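PDB 3RE9: sortase-like protein from Streptococcus suis, which probably acts as a class C sortase, a transpeptidase that joins pilin subunits covalently during the assembly of pili on the bacterial surface. Local coordinates for residues E11-V16 with G76-I81; V32-M37 with V58-S63; T88-H93 with F114-I119; Q129-E134 with F138-V143. One frame throughout, in Å; residues are numbered along the deposited sequence.

Contact 1: residues E11-V16 with G76-I81; sequences ESLNNV and GTSLPI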
loop_
_atom_site.group_PDB
_atom_site.type_symbol
_atom_site.label_atom_id
_atom_site.label_comp_id
_atom_site.label_asym_id
_atom_site.label_seq_id
_atom_site.Cartn_x
_atom_site.Cartn_y
_atom_site.Cartn_z
ATOM N N GLU A 11 -10.854 7.939 5.408
ATOM C CA GLU A 11 -11.779 9.049 5.156
ATOM C C GLU A 11 -11.145 10.444 5.281
ATOM O O GLU A 11 -11.602 11.384 4.632
ATOM C CB GLU A 11 -12.997 8.954 6.093
ATOM C CG GLU A 11 -13.873 7.731 5.827
ATOM C CD GLU A 11 -14.965 7.536 6.869
ATOM O OE1 GLU A 11 -15.413 8.548 7.462
ATOM O OE2 GLU A 11 -15.359 6.373 7.102
ATOM N N SER A 12 -10.113 10.565 6.124
ATOM C CA SER A 12 -9.498 11.856 6.447
ATOM C C SER A 12 -8.528 12.335 5.363
ATOM O O SER A 12 -8.081 13.473 5.387
ATOM C CB SER A 12 -8.804 11.802 7.824
ATOM O OG SER A 12 -7.500 11.244 7.780
ATOM N N LEU A 13 -8.201 11.464 4.417
ATOM C CA LEU A 13 -7.281 11.822 3.353
ATOM C C LEU A 13 -8.070 12.400 2.181
ATOM O O LEU A 13 -7.807 13.535 1.736
ATOM C CB LEU A 13 -6.450 10.611 2.890
ATOM C CG LEU A 13 -5.634 9.774 3.884
ATOM C CD1 LEU A 13 -4.981 8.602 3.181
ATOM C CD2 LEU A 13 -4.592 10.587 4.645
ATOM N N ASN A 14 -9.062 11.627 1.729
ATOM C CA ASN A 14 -9.758 11.846 0.453
ATOM C C ASN A 14 -10.420 13.228 0.228
ATOM O O ASN A 14 -10.724 13.944 1.184
ATOM C CB ASN A 14 -10.705 10.673 0.137
ATOM C CG ASN A 14 -11.768 10.460 1.204
ATOM O OD1 ASN A 14 -12.472 11.398 1.596
ATOM N ND2 ASN A 14 -11.905 9.219 1.656
ATOM N N ASN A 15 -10.638 13.558 -1.049
ATOM C CA ASN A 15 -10.912 14.930 -1.531
ATOM C C ASN A 15 -11.884 15.778 -0.694
ATOM O O ASN A 15 -11.487 16.822 -0.156
ATOM C CB ASN A 15 -11.309 14.927 -3.029
ATOM C CG ASN A 15 -10.233 14.303 -3.931
ATOM O OD1 ASN A 15 -9.330 13.611 -3.452
ATOM N ND2 ASN A 15 -10.330 14.544 -5.239
ATOM N N VAL A 16 -13.139 15.344 -0.572
ATOM C CA VAL A 16 -14.108 16.112 0.220
ATOM C C VAL A 16 -14.197 15.611 1.679
ATOM O O VAL A 16 -14.576 14.468 1.941
ATOM C CB VAL A 16 -15.501 16.218 -0.482
ATOM C CG1 VAL A 16 -16.428 17.170 0.283
ATOM C CG2 VAL A 16 -15.335 16.690 -1.943
ATOM N N GLY A 76 0.971 8.529 4.455
ATOM C CA GLY A 76 0.328 9.566 3.678
ATOM C C GLY A 76 -0.677 8.984 2.737
ATOM O O GLY A 76 -1.471 9.716 2.187
ATOM N N THR A 77 -0.657 7.653 2.601
ATOM C CA THR A 77 -1.575 6.897 1.716
ATOM C C THR A 77 -2.557 6.019 2.532
ATOM O O THR A 77 -2.318 5.743 3.706
ATOM C CB THR A 77 -0.789 6.039 0.686
ATOM O OG1 THR A 77 -0.156 4.951 1.353
ATOM C CG2 THR A 77 0.271 6.880 -0.043
ATOM N N SER A 78 -3.674 5.619 1.942
ATOM C CA SER A 78 -4.667 4.816 2.677
ATOM C C SER A 78 -4.082 3.574 3.386
ATOM O O SER A 78 -3.134 2.959 2.917
ATOM C CB SER A 78 -5.815 4.388 1.741
ATOM O OG SER A 78 -6.280 5.453 0.914
ATOM N N LEU A 79 -4.635 3.216 4.539
ATOM C CA LEU A 79 -4.344 1.915 5.132
ATOM C C LEU A 79 -4.990 0.802 4.262
ATOM O O LEU A 79 -6.074 1.019 3.683
ATOM C CB LEU A 79 -4.783 1.868 6.594
ATOM C CG LEU A 79 -3.890 2.661 7.556
ATOM C CD1 LEU A 79 -4.554 2.814 8.947
ATOM C CD2 LEU A 79 -2.529 2.014 7.706
ATOM N N PRO A 80 -4.307 -0.365 4.135
ATOM C CA PRO A 80 -4.709 -1.427 3.187
ATOM C C PRO A 80 -5.887 -2.297 3.652
ATOM O O PRO A 80 -5.751 -3.509 3.869
ATOM C CB PRO A 80 -3.423 -2.264 3.008
ATOM C CG PRO A 80 -2.612 -2.035 4.262
ATOM C CD PRO A 80 -3.089 -0.722 4.907
ATOM N N ILE A 81 -7.056 -1.668 3.753
ATOM C CA ILE A 81 -8.289 -2.317 4.209
ATOM C C ILE A 81 -9.381 -2.182 3.134
ATOM O O ILE A 81 -10.553 -2.570 3.352
ATOM C CB ILE A 81 -8.788 -1.746 5.577
ATOM C CG1 ILE A 81 -9.125 -0.256 5.455
ATOM C CG2 ILE A 81 -7.776 -2.053 6.718
ATOM C CD1 ILE A 81 -10.107 0.280 6.534
#
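The isobutyl end of L13 lies on the backbone of G76, T77 and S78, and this one side chain carries the contact. Its CD1 methyl sits squarely over the flat face of the peptide group joining T77 to S78, with L13 CD1 3.6 Å from T77 C and 3.5 Å from S78 N. The same methyl approaches the carbonyl of G76 (L13 CD1 to G76 O, 3.8 Å), while CD2 stands a little farther off. With CG beside its own backbone N (chi1 -54°) and the chain extended beyond, L13 pushes both methyls toward the opposing loop. At the flank, S78 OG comes within 4.1 Å of L13 CD1, but its hydroxyl is engaged in a hydrogen bond with the backbone N of H87.

Around this apolar touch, polar bonds fix the two loops. S12 OG bonds to F9 O at the end of helix 3-11 and to R31 on helix 21-39, so the residue before L13 is tied to both helices. T77 OG1 bonds to L74 O and V89 N, and N10 of helix 3-11 reaches L79 N through its side-chain OD1. Farther along, P80 centres an inverse gamma turn closed by I81 N to L79 O at 2.9 Å. The arrangement seats the linker between two N-terminal helices against a barrel loop, consistent with the N-terminal extension of class C sortases, which also bears their lid.

Contact 2: residues V32-M37 with V58-S63; sequences VEYARM and VYAGTS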
loop_
_atom_site.group_PDB
_atom_site.type_symbol
_atom_site.label_atom_id
_atom_site.label_comp_id
_atom_site.label_asym_id
_atom_site.label_seq_id
_atom_site.Cartn_x
_atom_site.Cartn_y
_atom_site.Cartn_z
ATOM N N VAL A 32 -4.393 9.481 15.157
ATOM C CA VAL A 32 -3.717 8.973 16.373
ATOM C C VAL A 32 -3.435 7.453 16.274
ATOM O O VAL A 32 -2.356 6.981 16.659
ATOM C CB VAL A 32 -4.484 9.403 17.681
ATOM C CG1 VAL A 32 -3.958 8.698 18.939
ATOM C CG2 VAL A 32 -4.431 10.934 17.863
ATOM N N GLU A 33 -4.369 6.693 15.710
ATOM C CA GLU A 33 -4.132 5.261 15.476
ATOM C C GLU A 33 -2.966 4.987 14.500
ATOM O O GLU A 33 -2.130 4.113 14.757
ATOM C CB GLU A 33 -5.429 4.561 15.024
ATOM C CG GLU A 33 -5.326 3.031 14.722
ATOM C CD GLU A 33 -5.005 2.178 15.935
ATOM O OE1 GLU A 33 -4.906 2.710 17.062
ATOM O OE2 GLU A 33 -4.848 0.955 15.765
ATOM N N TYR A 34 -2.899 5.724 13.390
ATOM C CA TYR A 34 -1.824 5.493 12.412
ATOM C C TYR A 34 -0.448 5.874 12.972
ATOM O O TYR A 34 0.524 5.111 12.806
ATOM C CB TYR A 34 -2.118 6.141 11.045
ATOM C CG TYR A 34 -1.060 5.823 10.009
ATOM C CD1 TYR A 34 -0.748 4.505 9.685
ATOM C CD2 TYR A 34 -0.353 6.844 9.366
ATOM C CE1 TYR A 34 0.252 4.210 8.759
ATOM C CE2 TYR A 34 0.634 6.561 8.426
ATOM C CZ TYR A 34 0.935 5.240 8.128
ATOM O OH TYR A 34 1.912 4.962 7.197
ATOM N N ALA A 35 -0.389 7.009 13.680
ATOM C CA ALA A 35 0.814 7.401 14.440
ATOM C C ALA A 35 1.330 6.352 15.449
ATOM O O ALA A 35 2.526 6.160 15.582
ATOM C CB ALA A 35 0.600 8.769 15.128
ATOM N N ARG A 36 0.421 5.706 16.171
ATOM C CA ARG A 36 0.744 4.625 17.090
ATOM C C ARG A 36 1.296 3.387 16.354
ATOM O O ARG A 36 2.279 2.790 16.783
ATOM C CB ARG A 36 -0.502 4.236 17.887
ATOM C CG ARG A 36 -0.253 3.147 18.917
ATOM C CD ARG A 36 -1.530 2.451 19.382
ATOM N NE ARG A 36 -2.212 1.819 18.261
ATOM C CZ ARG A 36 -1.838 0.659 17.708
ATOM N NH1 ARG A 36 -0.779 -0.013 18.170
ATOM N NH2 ARG A 36 -2.528 0.163 16.686
ATOM N N MET A 37 0.651 2.992 15.261
ATOM C CA MET A 37 1.199 1.966 14.390
ATOM C C MET A 37 2.595 2.362 13.888
ATOM O O MET A 37 3.523 1.537 13.845
ATOM C CB MET A 37 0.285 1.772 13.189
ATOM C CG MET A 37 -1.025 1.086 13.469
ATOM S SD MET A 37 -2.010 0.966 11.960
ATOM C CE MET A 37 -3.298 2.148 12.265
ATOM N N VAL A 58 3.923 -6.967 5.679
ATOM C CA VAL A 58 3.750 -5.530 5.497
ATOM C C VAL A 58 3.667 -4.835 6.850
ATOM O O VAL A 58 2.920 -5.281 7.731
ATOM C CB VAL A 58 2.466 -5.245 4.654
ATOM C CG1 VAL A 58 2.270 -3.745 4.407
ATOM C CG2 VAL A 58 2.534 -5.989 3.374
ATOM N N TYR A 59 4.416 -3.748 7.016
ATOM C CA TYR A 59 4.487 -3.032 8.304
ATOM C C TYR A 59 4.116 -1.571 8.119
ATOM O O TYR A 59 4.214 -1.052 7.019
ATOM C CB TYR A 59 5.898 -3.134 8.919
ATOM C CG TYR A 59 6.384 -4.539 9.163
ATOM C CD1 TYR A 59 7.066 -5.229 8.168
ATOM C CD2 TYR A 59 6.165 -5.173 10.386
ATOM C CE1 TYR A 59 7.503 -6.532 8.356
ATOM C CE2 TYR A 59 6.610 -6.491 10.607
ATOM C CZ TYR A 59 7.281 -7.162 9.580
ATOM O OH TYR A 59 7.740 -8.459 9.756
ATOM N N ALA A 60 3.697 -0.895 9.179
ATOM C CA ALA A 60 3.304 0.504 9.043
ATOM C C ALA A 60 4.548 1.360 8.938
ATOM O O ALA A 60 5.507 1.164 9.708
ATOM C CB ALA A 60 2.434 0.949 10.210
ATOM N N GLY A 61 4.536 2.288 7.967
ATOM C CA GLY A 61 5.636 3.229 7.725
ATOM C C GLY A 61 6.764 2.706 6.857
ATOM O O GLY A 61 6.839 1.518 6.538
ATOM N N THR A 62 7.640 3.616 6.460
ATOM C CA THR A 62 8.779 3.297 5.611
ATOM C C THR A 62 10.098 3.564 6.354
ATOM O O THR A 62 11.093 3.976 5.767
ATOM C CB THR A 62 8.744 4.107 4.312
ATOM O OG1 THR A 62 8.672 5.498 4.630
ATOM C CG2 THR A 62 7.556 3.722 3.466
ATOM N N SER A 63 10.106 3.320 7.657
ATOM C CA SER A 63 11.358 3.386 8.407
ATOM C C SER A 63 12.342 2.315 7.940
ATOM O O SER A 63 11.943 1.320 7.338
ATOM C CB SER A 63 11.089 3.279 9.914
ATOM O OG SER A 63 10.652 1.986 10.272
#
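Apolar packing joins M37 and Y34, on one side of helix 21-39, to A60 on strand 54-60. The methyl of A60 meets the first side-chain carbon of M37, with A60 CB 3.8 Å from M37 CB, and also lies close to the carbonyl oxygen of that residue. Beyond CB the methionine turns away from the strand, and its terminal CE methyl packs on L79. Y34 adds the CE1 corner of its ring, 4.2 Å from A60 CB, and the methyl approaches that ring obliquely. The tyrosine has CG anti to the backbone N (chi1 -176°), which carries the ring obliquely away from the helix, so that its hydroxyl end arrives at G61.

No hydrogen bond crosses the interface. Y34 OH passes 3.8 Å from G61 N without bonding to it; its partner is H73 ND1, a hydrogen bond that fixes the buried phenol. The H73 ring also meets that of Y34 at about a right angle, while F9 provides another aromatic neighbour.

Within the helix, R36 and E33 form a salt bridge one turn apart. R36 grips E33 side-on, through NE to E33 OE1 at 3.1 Å and through NH2 to E33 OE2 at 2.6 Å. Both oxygens lie near the guanidinium plane, yet the nitrogens approach from well above the carboxylate plane. R36 NH1 has a second acidic partner in E42, and E33 OE2 also accepts from R2 N. The whole is a helix-on-sheet packing, in which the second N-terminal helix of a class C sortase rests on the rim of the beta-barrel domain.

Contact 3: residues T88-H93 with F114-I119; sequences TVLTAH and FYIHNI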
loop_
_atom_site.group_PDB
_atom_site.type_symbol
_atom_site.label_atom_id
_atom_site.label_comp_id
_atom_site.label_asym_id
_atom_site.label_seq_id
_atom_site.Cartn_x
_atom_site.Cartn_y
_atom_site.Cartn_z
ATOM N N THR A 88 -3.868 2.725 -1.336
ATOM C CA THR A 88 -2.777 2.329 -0.463
ATOM C C THR A 88 -1.504 2.166 -1.284
ATOM O O THR A 88 -1.572 1.767 -2.453
ATOM C CB THR A 88 -3.141 1.034 0.313
ATOM O OG1 THR A 88 -2.247 0.860 1.417
ATOM C CG2 THR A 88 -3.081 -0.207 -0.565
ATOM N N VAL A 89 -0.344 2.487 -0.686
ATOM C CA VAL A 89 0.944 2.239 -1.340
ATOM C C VAL A 89 1.872 1.452 -0.438
ATOM O O VAL A 89 2.218 1.889 0.677
ATOM C CB VAL A 89 1.662 3.557 -1.849
ATOM C CG1 VAL A 89 3.003 3.230 -2.551
ATOM C CG2 VAL A 89 0.719 4.413 -2.743
ATOM N N LEU A 90 2.255 0.272 -0.931
ATOM C CA LEU A 90 3.217 -0.603 -0.239
ATOM C C LEU A 90 4.579 -0.560 -0.914
ATOM O O LEU A 90 4.676 -0.673 -2.131
ATOM C CB LEU A 90 2.690 -2.033 -0.167
ATOM C CG LEU A 90 1.267 -2.259 0.353
ATOM C CD1 LEU A 90 1.027 -3.779 0.547
ATOM C CD2 LEU A 90 1.043 -1.483 1.647
ATOM N N THR A 91 5.629 -0.368 -0.127
ATOM C CA THR A 91 6.976 -0.168 -0.703
ATOM C C THR A 91 8.031 -1.150 -0.164
ATOM O O THR A 91 7.917 -1.608 0.966
ATOM C CB THR A 91 7.420 1.311 -0.548
ATOM O OG1 THR A 91 8.594 1.547 -1.324
ATOM C CG2 THR A 91 7.691 1.659 0.887
ATOM N N ALA A 92 9.013 -1.516 -0.996
ATOM C CA ALA A 92 10.177 -2.325 -0.560
ATOM C C ALA A 92 11.351 -2.088 -1.473
ATOM O O ALA A 92 11.170 -1.621 -2.600
ATOM C CB ALA A 92 9.860 -3.793 -0.516
ATOM N N HIS A 93 12.547 -2.427 -0.981
ATOM C CA HIS A 93 13.814 -2.320 -1.713
ATOM C C HIS A 93 14.005 -3.324 -2.859
ATOM O O HIS A 93 13.490 -4.449 -2.844
ATOM C CB HIS A 93 14.990 -2.503 -0.753
ATOM C CG HIS A 93 15.120 -1.434 0.299
ATOM N ND1 HIS A 93 15.016 -0.086 0.022
ATOM C CD2 HIS A 93 15.418 -1.520 1.616
ATOM C CE1 HIS A 93 15.208 0.611 1.129
ATOM N NE2 HIS A 93 15.457 -0.236 2.108
ATOM N N PHE A 114 -2.332 -9.278 -7.564
ATOM C CA PHE A 114 -1.705 -9.346 -6.261
ATOM C C PHE A 114 -2.761 -9.252 -5.170
ATOM O O PHE A 114 -3.895 -8.816 -5.426
ATOM C CB PHE A 114 -0.527 -8.362 -6.105
ATOM C CG PHE A 114 -0.908 -6.911 -6.146
ATOM C CD1 PHE A 114 -0.853 -6.193 -7.361
ATOM C CD2 PHE A 114 -1.264 -6.224 -4.961
ATOM C CE1 PHE A 114 -1.190 -4.806 -7.404
ATOM C CE2 PHE A 114 -1.605 -4.854 -4.992
ATOM C CZ PHE A 114 -1.583 -4.152 -6.212
ATOM N N TYR A 115 -2.386 -9.727 -3.982
ATOM C CA TYR A 115 -3.249 -9.787 -2.806
ATOM C C TYR A 115 -2.591 -9.084 -1.639
ATOM O O TYR A 115 -1.353 -9.157 -1.459
ATOM C CB TYR A 115 -3.560 -11.244 -2.384
ATOM C CG TYR A 115 -4.001 -12.107 -3.528
ATOM C CD1 TYR A 115 -3.106 -12.997 -4.136
ATOM C CD2 TYR A 115 -5.293 -11.988 -4.057
ATOM C CE1 TYR A 115 -3.497 -13.764 -5.251
ATOM C CE2 TYR A 115 -5.686 -12.736 -5.165
ATOM C CZ TYR A 115 -4.790 -13.634 -5.756
ATOM O OH TYR A 115 -5.192 -14.401 -6.835
ATOM N N ILE A 116 -3.429 -8.394 -0.865
ATOM C CA ILE A 116 -3.042 -7.888 0.413
ATOM C C ILE A 116 -3.875 -8.635 1.438
ATOM O O ILE A 116 -5.105 -8.603 1.385
ATOM C CB ILE A 116 -3.241 -6.367 0.505
ATOM C CG1 ILE A 116 -2.316 -5.638 -0.503
ATOM C CG2 ILE A 116 -3.038 -5.876 1.967
ATOM C CD1 ILE A 116 -2.554 -4.126 -0.565
ATOM N N HIS A 117 -3.191 -9.336 2.344
ATOM C CA HIS A 117 -3.830 -10.117 3.392
ATOM C C HIS A 117 -3.812 -9.345 4.727
ATOM O O HIS A 117 -2.757 -9.162 5.331
ATOM C CB HIS A 117 -3.107 -11.444 3.595
ATOM C CG HIS A 117 -2.951 -12.275 2.353
ATOM N ND1 HIS A 117 -3.984 -13.012 1.810
ATOM C CD2 HIS A 117 -1.861 -12.550 1.597
ATOM C CE1 HIS A 117 -3.545 -13.671 0.752
ATOM N NE2 HIS A 117 -2.262 -13.407 0.601
ATOM N N ASN A 118 -4.963 -8.867 5.173
ATOM C CA ASN A 118 -5.010 -8.137 6.428
ATOM C C ASN A 118 -5.713 -8.998 7.459
ATOM O O ASN A 118 -5.967 -10.164 7.200
ATOM C CB ASN A 118 -5.573 -6.688 6.284
ATOM C CG ASN A 118 -7.025 -6.625 5.721
ATOM O OD1 ASN A 118 -7.905 -7.368 6.129
ATOM N ND2 ASN A 118 -7.257 -5.697 4.817
ATOM N N ILE A 119 -6.001 -8.447 8.625
ATOM C CA ILE A 119 -6.532 -9.247 9.706
ATOM C C ILE A 119 -7.983 -9.628 9.414
ATOM O O ILE A 119 -8.513 -10.543 10.025
ATOM C CB ILE A 119 -6.372 -8.520 11.091
ATOM C CG1 ILE A 119 -6.598 -9.493 12.271
ATOM C CG2 ILE A 119 -7.245 -7.237 11.166
ATOM C CD1 ILE A 119 -5.502 -10.602 12.445
#
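Strands 86-91 and 113-117 face each other without sharing a backbone hydrogen bond, their closest alpha carbons, L90 CA and I116 CA, lying 9.6 Å apart. Side chains alone bridge this distance. I116 reaches out from its strand with CG1 beside the backbone N (chi1 -64°) and the chain extended, so that its terminal CD1 becomes the point of contact. L90 comes to meet it tip to tip: L90 CD1 is 3.8 Å from I116 CD1 and 4.0 Å from I116 CG1. T88, two residues back on the same strand, adds its methyl, with T88 CG2 4.0 Å from I116 CD1. The isoleucine tip thus touches methyls from two residues of the opposing strand.

T88 divides its two branches between tasks. While CG2 packs inward, OG1 is hydrogen-bonded to S78 O, which satisfies the hydroxyl in this buried setting. L90 packs further against V71, L152 and V58, extending the apolar cluster over neighbouring strands. Such end-on meeting of branched side chains from non-adjacent strands forms the hydrophobic interior of the sortase beta-barrel.

Contact 4: residues Q129-E134 with F138-V143; sequences QIVVAE and FEELLV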
loop_
_atom_site.group_PDB
_atom_site.type_symbol
_atom_site.label_atom_id
_atom_site.label_comp_id
_atom_site.label_asym_id
_atom_site.label_seq_id
_atom_site.Cartn_x
_atom_site.Cartn_y
_atom_site.Cartn_z
ATOM N N GLN A 129 -1.799 -0.597 -14.592
ATOM C CA GLN A 129 -0.868 0.484 -14.950
ATOM C C GLN A 129 0.512 0.343 -14.287
ATOM O O GLN A 129 0.617 0.140 -13.089
ATOM C CB GLN A 129 -1.476 1.834 -14.614
ATOM C CG GLN A 129 -0.546 3.007 -14.792
ATOM C CD GLN A 129 -1.234 4.317 -14.473
ATOM O OE1 GLN A 129 -2.190 4.698 -15.152
ATOM N NE2 GLN A 129 -0.775 5.002 -13.417
ATOM N N ILE A 130 1.561 0.431 -15.094
ATOM C CA ILE A 130 2.942 0.383 -14.623
ATOM C C ILE A 130 3.620 1.642 -15.153
ATOM O O ILE A 130 3.545 1.956 -16.340
ATOM C CB ILE A 130 3.672 -0.904 -15.064
ATOM C CG1 ILE A 130 2.998 -2.110 -14.433
ATOM C CG2 ILE A 130 5.175 -0.875 -14.697
ATOM C CD1 ILE A 130 3.214 -3.375 -15.206
ATOM N N VAL A 131 4.241 2.377 -14.242
ATOM C CA VAL A 131 4.787 3.687 -14.525
ATOM C C VAL A 131 6.194 3.723 -13.918
ATOM O O VAL A 131 6.416 3.208 -12.827
ATOM C CB VAL A 131 3.833 4.804 -13.974
ATOM C CG1 VAL A 131 4.572 6.064 -13.580
ATOM C CG2 VAL A 131 2.755 5.141 -14.999
ATOM N N VAL A 132 7.144 4.280 -14.666
ATOM C CA VAL A 132 8.440 4.632 -14.120
ATOM C C VAL A 132 8.437 6.152 -13.951
ATOM O O VAL A 132 8.369 6.897 -14.939
ATOM C CB VAL A 132 9.608 4.120 -15.018
ATOM C CG1 VAL A 132 10.961 4.681 -14.561
ATOM C CG2 VAL A 132 9.625 2.601 -15.031
ATOM N N ALA A 133 8.473 6.597 -12.693
ATOM C CA ALA A 133 8.429 8.023 -12.351
ATOM C C ALA A 133 9.668 8.494 -11.585
ATOM O O ALA A 133 10.360 7.700 -10.944
ATOM C CB ALA A 133 7.172 8.335 -11.543
ATOM N N GLU A 134 9.927 9.797 -11.641
ATOM C CA GLU A 134 10.942 10.430 -10.791
ATOM C C GLU A 134 10.504 10.400 -9.329
ATOM O O GLU A 134 9.314 10.512 -9.054
ATOM C CB GLU A 134 11.195 11.866 -11.241
ATOM C CG GLU A 134 11.954 11.942 -12.563
ATOM C CD GLU A 134 12.126 13.364 -13.095
ATOM O OE1 GLU A 134 11.479 14.316 -12.551
ATOM O OE2 GLU A 134 12.920 13.509 -14.071
ATOM N N PHE A 138 4.401 12.411 -7.561
ATOM C CA PHE A 138 3.395 11.697 -6.784
ATOM C C PHE A 138 2.025 11.544 -7.444
ATOM O O PHE A 138 1.168 10.842 -6.912
ATOM C CB PHE A 138 3.256 12.338 -5.387
ATOM C CG PHE A 138 4.416 12.047 -4.474
ATOM C CD1 PHE A 138 5.519 12.876 -4.451
ATOM C CD2 PHE A 138 4.402 10.926 -3.648
ATOM C CE1 PHE A 138 6.612 12.609 -3.615
ATOM C CE2 PHE A 138 5.488 10.631 -2.799
ATOM C CZ PHE A 138 6.599 11.480 -2.790
ATOM N N GLU A 139 1.834 12.169 -8.603
ATOM C CA GLU A 139 0.523 12.230 -9.283
ATOM C C GLU A 139 -0.227 10.888 -9.493
ATOM O O GLU A 139 -1.461 10.878 -9.623
ATOM C CB GLU A 139 0.666 12.961 -10.625
ATOM C CG GLU A 139 1.522 12.180 -11.625
ATOM C CD GLU A 139 1.864 12.937 -12.897
ATOM O OE1 GLU A 139 1.320 14.057 -13.100
ATOM O OE2 GLU A 139 2.678 12.381 -13.700
ATOM N N GLU A 140 0.521 9.779 -9.542
ATOM C CA GLU A 140 -0.028 8.435 -9.758
ATOM C C GLU A 140 -0.274 7.660 -8.460
ATOM O O GLU A 140 -0.794 6.540 -8.471
ATOM C CB GLU A 140 0.881 7.628 -10.687
ATOM C CG GLU A 140 1.028 8.230 -12.083
ATOM C CD GLU A 140 -0.292 8.283 -12.881
ATOM O OE1 GLU A 140 -1.312 7.653 -12.489
ATOM O OE2 GLU A 140 -0.288 8.961 -13.930
ATOM N N LEU A 141 0.090 8.264 -7.339
ATOM C CA LEU A 141 -0.113 7.622 -6.058
ATOM C C LEU A 141 -1.298 8.210 -5.277
ATOM O O LEU A 141 -1.521 7.858 -4.120
ATOM C CB LEU A 141 1.191 7.666 -5.232
ATOM C CG LEU A 141 2.432 7.061 -5.901
ATOM C CD1 LEU A 141 3.690 7.289 -5.068
ATOM C CD2 LEU A 141 2.234 5.576 -6.215
ATOM N N LEU A 142 -2.065 9.101 -5.905
ATOM C CA LEU A 142 -3.089 9.852 -5.163
ATOM C C LEU A 142 -4.397 9.053 -5.037
ATOM O O LEU A 142 -4.573 8.032 -5.705
ATOM C CB LEU A 142 -3.302 11.263 -5.755
ATOM C CG LEU A 142 -2.037 12.130 -5.955
ATOM C CD1 LEU A 142 -2.356 13.477 -6.588
ATOM C CD2 LEU A 142 -1.239 12.304 -4.639
ATOM N N VAL A 143 -5.285 9.501 -4.151
ATOM C CA VAL A 143 -6.586 8.880 -3.996
ATOM C C VAL A 143 -7.492 9.301 -5.165
ATOM O O VAL A 143 -7.680 10.495 -5.445
ATOM C CB VAL A 143 -7.241 9.229 -2.635
ATOM C CG1 VAL A 143 -8.609 8.626 -2.551
ATOM C CG2 VAL A 143 -6.392 8.739 -1.435
#
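Q129 and E140 are brought together by a straight side chain on one partner and a folded one on the other. In the glutamine, the N-CA-CB-CG torsion is anti (chi1 173°), and the chain runs out fully extended from the strand, delivering the amide to the neighbouring turn. E140 has CG beside its backbone N and bends again at chi2, which doubles the carboxylate back to cross the glutamine at about a right angle.

The result is one hydrogen bond, Q129 NE2 to E140 OE1 at 2.9 Å, with an N-H...O angle of 157°. The acceptor lies close to the amide plane, so the N-H is well directed. The carboxylate, however, is turned almost perpendicular to the amide and receives the donor from above its own plane, 75° out of it. V131, on the same side of the strand as Q129, adds a loose apolar touch, its CG1 4.4 Å from E140 CG.

In the sortase barrel this is the return from the long strand 122-133 to strand 148-156: after E134 the chain doubles back beside the strand it has just left. A type I beta turn from F138 to L141, closed by L141 N to F138 O at 2.8 Å, presents E140 to that strand. Where E140 faces Q129 near the surface, L141 is buried and packs on L153, T151 and L166. Q129 is held at its backbone by pairing with R168 on strand 163-172, and L142 O accepts a hydrogen bond from H87 ND1.

In the fold
From the N terminus, the linker after helix 3-11 enters contact 1, whose partner 76-81 lies some 60 residues on, past helix 21-39 and the first barrel strands. Contact 2 falls wholly within that span, setting helix 21-39 against strand 54-60. L79 joins the two by packing on Y34 and M37. The chain then leaves contact 1 for strand 86-91 and opens contact 3, which closes at strand 113-117 across the interior. Contact 4 follows as a short local closure after strand 122-133. None of the four loops cross. V143 touches N14 and S78, and V89 touches L141, linking contact 4 to contacts 1 and 3; contacts 2 and 4 do not touch, their centres about 22 Å apart.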